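PDB 3G1T: short chain dehydrogenase from Salmonella typhi, which probably catalyses an NAD(P)(H)-dependent oxidation or reduction, as a Rossmann-fold oxidoreductase of the short-chain dehydrogenase/reductase family. Local coordinates for residues 124-129 and 168-173; 16-21 and 40-45; 108-113 and 161-166. All coordinates share one frame; numbering follows the deposited sequence.

Interactions 1 and 3 adjoin along helix 165-185: 161-166 leads into its first turn and 168-173 continues it; their centres lie 15 Å apart, and both touch the second subunit. Interaction 2 is separate and pairs the first two strands of the sheet, at whose C-terminal ends members of this family hold the dinucleotide. Its centre is 20 Å from that of interaction 1, with nearest atoms about 8 Å apart, and 32 Å from that of interaction 3. Interaction 1 carries Lys-171 of the YxxxK signature and so probably borders the active site. No cofactor is bound; magnesium ions lie about 11 Å from the side chains of Ile-17 and Ile-108, too far for ligation.

Interaction 1: 124-129 and 168-173; sequences QVNVNA and ATSKFA
Val-127 lays its CG2 methyl against the methyl of Ala-173, CG2 to CB 3.6 Å, and the same branch rests on the backbone of the facing helix, 3.7 Å from Ser-170 O. CG1 stands anti to the backbone N (chi1 -173°), which turns CG2 to the facing helix as the nearer branch. At the adjacent Asn-126, facing Ser-170 one turn before Ala-173, the contact becomes polar. Asn-126 ND2 donates to Ser-170 OG at 3.1 Å, with an N-H...O angle of 163° and the hydroxyl oxygen close to the amide plane. Asn-126 CB and Ser-170 CB close up behind this bond at 3.7 Å. At the other end of the amide OD1 takes the backbone N-H of Leu-104, so the amide is held at both heteroatoms, while Ser-170 OG also bonds to Tyr-167 O within its own helix. Lys-171 bends at its second torsion and brings CE to 4.2 Å from Asn-126 ND2; its NZ bonds to Thr-152 O. A water donates to Asn-126 O at 2.6 Å and accepts a weak bond from Lys-171 NZ at 3.4 Å. Helix 116-142 has a wider pi-type turn here, closed by Ala-129 N to Gln-124 O. Tyr-167 and Lys-171 form the YxxxK signature of classical short-chain dehydrogenases, in which the backbone carbonyl of an asparagine on the preceding helix holds a water next to the lysine; Asn-126 O and the water are consistent with that proton relay, though the lysine bond is weak. Helices 116-142 and 165-185 run nearly parallel here, their local axes 8.9 Å apart at 23°. Beside strand 147-152, they also pack on the second subunit, whose Thr-169 touches Val-127 and whose Phe-172 meets its own counterpart, as in the four-helix dimer interface common in this family.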
loop_
_atom_site.group_PDB
_atom_site.type_symbol
_atom_site.label_atom_id
_atom_site.label_comp_id
_atom_site.label_asym_id
_atom_site.label_seq_id
_atom_site.Cartn_x
_atom_site.Cartn_y
_atom_site.Cartn_z
ATOM N N GLN A 124 1.326 -9.343 2.908
ATOM C CA GLN A 124 1.011 -10.544 2.138
ATOM C C GLN A 124 -0.467 -10.871 2.245
ATOM O O GLN A 124 -1.081 -11.270 1.230
ATOM C CB GLN A 124 1.838 -11.776 2.609
ATOM C CG GLN A 124 1.768 -12.980 1.622
ATOM C CD GLN A 124 2.343 -12.594 0.263
ATOM O OE1 GLN A 124 3.198 -11.738 0.203
ATOM N NE2 GLN A 124 1.968 -13.317 -0.819
ATOM N N VAL A 125 -1.051 -10.754 3.447
ATOM C CA VAL A 125 -2.472 -11.116 3.578
ATOM C C VAL A 125 -3.318 -9.978 2.970
ATOM O O VAL A 125 -4.246 -10.245 2.165
ATOM C CB VAL A 125 -2.887 -11.354 5.082
ATOM C CG1 VAL A 125 -4.449 -11.463 5.286
ATOM C CG2 VAL A 125 -2.181 -12.611 5.585
ATOM N N ASN A 126 -3.055 -8.746 3.425
ATOM C CA ASN A 126 -4.012 -7.666 3.221
ATOM C C ASN A 126 -3.888 -7.146 1.793
ATOM O O ASN A 126 -4.887 -6.677 1.200
ATOM C CB ASN A 126 -3.813 -6.492 4.212
ATOM C CG ASN A 126 -4.111 -6.911 5.668
ATOM O OD1 ASN A 126 -4.398 -8.112 5.888
ATOM N ND2 ASN A 126 -4.028 -5.972 6.640
ATOM N N VAL A 127 -2.690 -7.248 1.227
ATOM C CA VAL A 127 -2.537 -6.736 -0.125
ATOM C C VAL A 127 -2.288 -7.831 -1.183
ATOM O O VAL A 127 -3.061 -7.977 -2.168
ATOM C CB VAL A 127 -1.406 -5.683 -0.233
ATOM C CG1 VAL A 127 -1.380 -5.027 -1.653
ATOM C CG2 VAL A 127 -1.605 -4.583 0.776
ATOM N N ASN A 128 -1.227 -8.588 -1.037
ATOM C CA ASN A 128 -0.872 -9.453 -2.197
ATOM C C ASN A 128 -1.779 -10.652 -2.400
ATOM O O ASN A 128 -2.101 -11.025 -3.538
ATOM C CB ASN A 128 0.575 -9.951 -2.097
ATOM C CG ASN A 128 1.582 -8.814 -1.967
ATOM O OD1 ASN A 128 1.359 -7.737 -2.450
ATOM N ND2 ASN A 128 2.682 -9.058 -1.218
ATOM N N ALA A 129 -2.165 -11.324 -1.316
ATOM C CA ALA A 129 -3.073 -12.440 -1.464
ATOM C C ALA A 129 -4.501 -11.996 -1.779
ATOM O O ALA A 129 -5.228 -12.670 -2.469
ATOM C CB ALA A 129 -3.074 -13.226 -0.180
ATOM N N ALA A 168 -1.983 0.245 8.635
ATOM C CA ALA A 168 -2.340 1.508 7.938
ATOM C C ALA A 168 -1.774 1.503 6.482
ATOM O O ALA A 168 -2.515 1.820 5.541
ATOM C CB ALA A 168 -1.773 2.668 8.641
ATOM N N THR A 169 -0.488 1.160 6.358
ATOM C CA THR A 169 0.206 1.040 5.050
ATOM C C THR A 169 -0.625 0.136 4.154
ATOM O O THR A 169 -0.862 0.469 2.959
ATOM C CB THR A 169 1.660 0.581 5.204
ATOM O OG1 THR A 169 2.339 1.487 6.099
ATOM C CG2 THR A 169 2.452 0.615 3.815
ATOM N N SER A 170 -1.008 -1.032 4.676
ATOM C CA SER A 170 -1.762 -2.039 3.845
ATOM C C SER A 170 -3.181 -1.590 3.505
ATOM O O SER A 170 -3.730 -2.011 2.466
ATOM C CB SER A 170 -1.865 -3.389 4.575
ATOM O OG SER A 170 -2.875 -3.345 5.600
ATOM N N LYS A 171 -3.820 -0.759 4.370
ATOM C CA LYS A 171 -5.130 -0.239 4.050
ATOM C C LYS A 171 -5.067 0.958 3.042
ATOM O O LYS A 171 -5.962 1.094 2.204
ATOM C CB LYS A 171 -5.937 0.048 5.353
ATOM C CG LYS A 171 -6.167 -1.256 6.184
ATOM C CD LYS A 171 -6.933 -2.341 5.413
ATOM C CE LYS A 171 -7.421 -3.570 6.220
ATOM N NZ LYS A 171 -8.143 -4.524 5.269
ATOM N N PHE A 172 -4.028 1.782 3.116
ATOM C CA PHE A 172 -3.787 2.741 2.018
ATOM C C PHE A 172 -3.626 1.932 0.731
ATOM O O PHE A 172 -4.237 2.271 -0.330
ATOM C CB PHE A 172 -2.509 3.534 2.315
ATOM C CG PHE A 172 -2.775 4.869 2.945
ATOM C CD1 PHE A 172 -3.049 4.940 4.343
ATOM C CD2 PHE A 172 -2.844 6.009 2.176
ATOM C CE1 PHE A 172 -3.302 6.176 4.945
ATOM C CE2 PHE A 172 -3.070 7.312 2.739
ATOM C CZ PHE A 172 -3.324 7.367 4.187
ATOM N N ALA A 173 -2.844 0.838 0.757
ATOM C CA ALA A 173 -2.638 0.029 -0.485
ATOM C C ALA A 173 -3.970 -0.549 -0.981
ATOM O O ALA A 173 -4.243 -0.680 -2.221
ATOM C CB ALA A 173 -1.655 -1.149 -0.224
HETATM O O HOH W 1 -7.020 -5.515 2.250
#

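Interaction 2: 16-21 and 40-45; sequences IILVTG and TVILLG
Ile-17 and Val-19 carry the backbone ladder of two parallel strands, each using both its N-H and its C=O. Ile-17 N donates to Thr-40 O and Ile-17 O accepts from Ile-42 N, both at 2.9 Å; Val-19 N reaches Ile-42 O at 2.7 Å, nearly along the C=O axis, and Val-19 O takes Leu-44 N. Weaker CA-H...O contacts back up the ladder, such as Ile-16 CA to Thr-40 O at 3.2 Å. The pair forms the first beta-alpha-beta unit of the Rossmann fold, with helix 25-36 as the crossover, and Thr-20 and Gly-21 open the TGxxxGxG signature that in this family lies at the dinucleotide pyrophosphate. Apolar contacts occupy both faces of the sheet. On the one with Ile-16 and Leu-18, Ile-42 fits between them: its CD1 lies 3.7 Å from Ile-16 CG2, while its CG2 meets Leu-18 CD1, the two side chains crossing at about a right angle. With CG anti to the backbone N (chi1 173°) and chi2 at 66°, Leu-18 also brings CD1 to 4.0 Å from Leu-44 CB. On the other face Val-19 CG2 and Val-41 CG1 approach to 4.2 Å, where Ala-31 and Tyr-34 of helix 25-36 pack on Val-41.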
loop_
_atom_site.group_PDB
_atom_site.type_symbol
_atom_site.label_atom_id
_atom_site.label_comp_id
_atom_site.label_asym_id
_atom_site.label_seq_id
_atom_site.Cartn_x
_atom_site.Cartn_y
_atom_site.Cartn_z
ATOM N N ILE A 16 -25.024 -14.841 -6.005
ATOM C CA ILE A 16 -23.995 -15.824 -5.511
ATOM C C ILE A 16 -22.833 -14.970 -4.948
ATOM O O ILE A 16 -22.183 -14.254 -5.732
ATOM C CB ILE A 16 -23.463 -16.701 -6.658
ATOM C CG1 ILE A 16 -24.669 -17.393 -7.369
ATOM C CG2 ILE A 16 -22.469 -17.740 -6.105
ATOM C CD1 ILE A 16 -24.380 -17.994 -8.701
ATOM N N ILE A 17 -22.550 -15.024 -3.640
ATOM C CA ILE A 17 -21.591 -14.066 -3.077
ATOM C C ILE A 17 -20.596 -14.815 -2.246
ATOM O O ILE A 17 -20.987 -15.573 -1.360
ATOM C CB ILE A 17 -22.304 -13.066 -2.202
ATOM C CG1 ILE A 17 -23.488 -12.460 -3.016
ATOM C CG2 ILE A 17 -21.322 -12.013 -1.537
ATOM C CD1 ILE A 17 -24.215 -11.428 -2.184
ATOM N N LEU A 18 -19.334 -14.583 -2.582
ATOM C CA LEU A 18 -18.216 -15.164 -1.887
ATOM C C LEU A 18 -17.824 -14.232 -0.688
ATOM O O LEU A 18 -17.637 -12.995 -0.844
ATOM C CB LEU A 18 -17.014 -15.334 -2.845
ATOM C CG LEU A 18 -15.768 -15.801 -2.049
ATOM C CD1 LEU A 18 -15.848 -17.255 -1.401
ATOM C CD2 LEU A 18 -14.432 -15.603 -2.655
ATOM N N VAL A 19 -17.694 -14.797 0.529
ATOM C CA VAL A 19 -17.384 -13.946 1.711
ATOM C C VAL A 19 -16.131 -14.476 2.368
ATOM O O VAL A 19 -16.129 -15.637 2.795
ATOM C CB VAL A 19 -18.584 -13.988 2.757
ATOM C CG1 VAL A 19 -18.203 -13.299 4.046
ATOM C CG2 VAL A 19 -19.885 -13.374 2.175
ATOM N N THR A 20 -15.042 -13.689 2.376
ATOM C CA THR A 20 -13.784 -14.149 2.974
ATOM C C THR A 20 -13.764 -13.767 4.479
ATOM O O THR A 20 -14.574 -12.983 4.935
ATOM C CB THR A 20 -12.486 -13.664 2.268
ATOM O OG1 THR A 20 -12.231 -12.282 2.557
ATOM C CG2 THR A 20 -12.503 -13.951 0.730
ATOM N N GLY A 21 -12.865 -14.381 5.231
ATOM C CA GLY A 21 -12.850 -14.132 6.704
ATOM C C GLY A 21 -14.183 -14.560 7.329
ATOM O O GLY A 21 -14.666 -13.920 8.255
ATOM N N THR A 40 -27.000 -16.849 -2.287
ATOM C CA THR A 40 -26.292 -18.129 -2.238
ATOM C C THR A 40 -24.837 -17.793 -1.808
ATOM O O THR A 40 -24.048 -17.215 -2.578
ATOM C CB THR A 40 -26.292 -18.854 -3.576
ATOM O OG1 THR A 40 -27.626 -19.249 -3.874
ATOM C CG2 THR A 40 -25.406 -20.149 -3.491
ATOM N N VAL A 41 -24.510 -18.118 -0.550
ATOM C CA VAL A 41 -23.263 -17.594 0.030
ATOM C C VAL A 41 -22.240 -18.714 -0.100
ATOM O O VAL A 41 -22.595 -19.886 -0.031
ATOM C CB VAL A 41 -23.506 -17.157 1.518
ATOM C CG1 VAL A 41 -22.184 -16.832 2.194
ATOM C CG2 VAL A 41 -24.453 -15.940 1.579
ATOM N N ILE A 42 -21.004 -18.330 -0.372
ATOM C CA ILE A 42 -19.841 -19.192 -0.420
ATOM C C ILE A 42 -18.902 -18.596 0.612
ATOM O O ILE A 42 -18.564 -17.381 0.607
ATOM C CB ILE A 42 -19.167 -19.170 -1.798
ATOM C CG1 ILE A 42 -20.148 -19.628 -2.895
ATOM C CG2 ILE A 42 -18.069 -20.221 -1.862
ATOM C CD1 ILE A 42 -19.599 -19.174 -4.280
ATOM N N LEU A 43 -18.432 -19.480 1.508
ATOM C CA LEU A 43 -17.589 -19.049 2.625
ATOM C C LEU A 43 -16.151 -19.373 2.339
ATOM O O LEU A 43 -15.877 -20.449 1.851
ATOM C CB LEU A 43 -17.897 -19.841 3.911
ATOM C CG LEU A 43 -19.373 -19.979 4.247
ATOM C CD1 LEU A 43 -19.591 -20.784 5.545
ATOM C CD2 LEU A 43 -19.982 -18.653 4.402
ATOM N N LEU A 44 -15.244 -18.446 2.638
ATOM C CA LEU A 44 -13.830 -18.746 2.627
ATOM C C LEU A 44 -13.162 -18.350 3.934
ATOM O O LEU A 44 -13.418 -17.257 4.521
ATOM C CB LEU A 44 -13.140 -18.085 1.449
ATOM C CG LEU A 44 -11.713 -18.420 1.038
ATOM C CD1 LEU A 44 -11.698 -18.174 -0.424
ATOM C CD2 LEU A 44 -10.702 -17.477 1.772
ATOM N N GLY A 45 -12.286 -19.236 4.383
ATOM C CA GLY A 45 -11.543 -19.003 5.623
ATOM C C GLY A 45 -10.381 -19.951 5.815
ATOM O O GLY A 45 -10.047 -20.736 4.919
#

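Interaction 3: 108-113 and 161-166; sequences IGPMSE and RANWGA
Gly-109 and Asn-163 bring their backbones together through one hydrogen bond, Gly-109 N to Asn-163 O at 3.0 Å, with the donor in the carbonyl plane on a lone pair. Asn-163 CA returns a CA-H...O contact to Gly-109 O at 3.1 Å. Asn-163 OD1 stands over the Gly-109–Pro-110 peptide plane, 3.0 Å from Gly-109 C, a carbonyl-carbonyl approach and not a hydrogen bond, since the proline nitrogen carries no hydrogen. Asn-163 is the third residue of a type II turn from Arg-161 to Trp-164, its phi positive at 75°, and the turn leads into helix 165-185. Together with the loop ahead of helix 116-142 it forms part of the dimer interface, where Glu-184 of the second subunit bonds through its two carboxylate oxygens to Met-111 N and Asn-163 N. The apolar contact is a CH-pi one: Ile-108 CD1 lies over a face of the Trp-164 indole, 3.8 Å from the centroid of the six-membered ring, and the two side chains run side by side. Met-111, bent at chi2 and chi3, sets SD 3.8 Å from Gly-165 CA. A water bridges the segments, donating to Gly-109 O at 2.9 Å and accepting a weak bond from Gly-165 N.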
loop_
_atom_site.group_PDB
_atom_site.type_symbol
_atom_site.label_atom_id
_atom_site.label_comp_id
_atom_site.label_asym_id
_atom_site.label_seq_id
_atom_site.Cartn_x
_atom_site.Cartn_y
_atom_site.Cartn_z
ATOM N N ILE A 108 0.788 -3.408 16.678
ATOM C CA ILE A 108 0.499 -1.991 16.904
ATOM C C ILE A 108 1.661 -1.412 17.743
ATOM O O ILE A 108 1.905 -1.881 18.885
ATOM C CB ILE A 108 -0.900 -1.762 17.736
ATOM C CG1 ILE A 108 -2.196 -2.152 16.936
ATOM C CG2 ILE A 108 -1.051 -0.292 18.240
ATOM C CD1 ILE A 108 -2.318 -1.475 15.512
ATOM N N GLY A 109 2.328 -0.356 17.262
ATOM C CA GLY A 109 3.521 0.163 17.955
ATOM C C GLY A 109 4.261 1.028 16.967
ATOM O O GLY A 109 3.848 1.123 15.814
ATOM N N PRO A 110 5.341 1.661 17.415
ATOM C CA PRO A 110 6.030 2.698 16.570
ATOM C C PRO A 110 6.860 2.092 15.459
ATOM O O PRO A 110 7.240 0.933 15.488
ATOM C CB PRO A 110 6.887 3.488 17.586
ATOM C CG PRO A 110 7.248 2.384 18.603
ATOM C CD PRO A 110 5.885 1.595 18.780
ATOM N N MET A 111 6.992 2.861 14.379
ATOM C CA MET A 111 7.747 2.442 13.224
ATOM C C MET A 111 9.172 2.065 13.601
ATOM O O MET A 111 9.728 1.149 12.955
ATOM C CB MET A 111 7.767 3.553 12.174
ATOM C CG MET A 111 6.365 3.689 11.491
ATOM S SD MET A 111 5.849 2.330 10.367
ATOM C CE MET A 111 6.876 2.682 8.924
ATOM N N SER A 112 9.732 2.711 14.643
ATOM C CA SER A 112 11.107 2.350 15.096
ATOM C C SER A 112 11.217 0.879 15.552
ATOM O O SER A 112 12.305 0.277 15.489
ATOM C CB SER A 112 11.540 3.232 16.238
ATOM O OG SER A 112 10.659 2.990 17.294
ATOM N N GLU A 113 10.079 0.327 15.959
ATOM C CA GLU A 113 9.973 -1.042 16.538
ATOM C C GLU A 113 9.261 -2.059 15.675
ATOM O O GLU A 113 9.394 -3.270 15.905
ATOM C CB GLU A 113 9.211 -0.971 17.906
ATOM C CG GLU A 113 10.009 -0.440 19.107
ATOM C CD GLU A 113 9.122 -0.236 20.377
ATOM O OE1 GLU A 113 8.046 -0.906 20.528
ATOM O OE2 GLU A 113 9.511 0.651 21.205
ATOM N N ARG A 161 -1.869 7.234 11.022
ATOM C CA ARG A 161 -1.739 7.597 12.444
ATOM C C ARG A 161 -0.636 6.799 13.119
ATOM O O ARG A 161 -0.463 5.637 12.812
ATOM C CB ARG A 161 -3.103 7.365 13.217
ATOM C CG ARG A 161 -4.329 8.143 12.710
ATOM C CD ARG A 161 -5.443 8.290 13.882
ATOM N NE ARG A 161 -5.942 6.988 14.405
ATOM C CZ ARG A 161 -7.012 6.305 13.958
ATOM N NH1 ARG A 161 -7.775 6.716 12.884
ATOM N NH2 ARG A 161 -7.275 5.143 14.548
ATOM N N ALA A 162 0.041 7.440 14.081
ATOM C CA ALA A 162 1.034 6.816 14.921
ATOM C C ALA A 162 0.581 5.447 15.353
ATOM O O ALA A 162 -0.591 5.269 15.803
ATOM C CB ALA A 162 1.315 7.689 16.238
ATOM N N ASN A 163 1.560 4.529 15.311
ATOM C CA ASN A 163 1.476 3.154 15.792
ATOM C C ASN A 163 0.680 2.231 14.915
ATOM O O ASN A 163 0.583 1.099 15.258
ATOM C CB ASN A 163 0.945 3.096 17.258
ATOM C CG ASN A 163 1.886 3.777 18.192
ATOM O OD1 ASN A 163 3.074 3.505 18.156
ATOM N ND2 ASN A 163 1.358 4.724 19.045
ATOM N N TRP A 164 0.126 2.706 13.773
ATOM C CA TRP A 164 -0.651 1.825 12.937
ATOM C C TRP A 164 0.151 1.098 11.831
ATOM O O TRP A 164 -0.389 0.222 11.140
ATOM C CB TRP A 164 -1.909 2.502 12.422
ATOM C CG TRP A 164 -2.935 2.598 13.529
ATOM C CD1 TRP A 164 -3.080 3.606 14.371
ATOM C CD2 TRP A 164 -3.973 1.639 13.839
ATOM N NE1 TRP A 164 -4.129 3.331 15.293
ATOM C CE2 TRP A 164 -4.672 2.124 14.982
ATOM C CE3 TRP A 164 -4.352 0.417 13.283
ATOM C CZ2 TRP A 164 -5.810 1.451 15.525
ATOM C CZ3 TRP A 164 -5.476 -0.278 13.812
ATOM C CH2 TRP A 164 -6.186 0.262 14.930
ATOM N N GLY A 165 1.431 1.458 11.722
ATOM C CA GLY A 165 2.469 0.643 10.998
ATOM C C GLY A 165 2.021 -0.103 9.732
ATOM O O GLY A 165 1.392 0.545 8.816
ATOM N N ALA A 166 2.250 -1.430 9.700
ATOM C CA ALA A 166 1.902 -2.235 8.532
ATOM C C ALA A 166 0.413 -2.193 8.212
ATOM O O ALA A 166 0.012 -2.152 7.074
ATOM C CB ALA A 166 2.415 -3.680 8.698
HETATM O O HOH W 2 3.664 2.493 13.316
#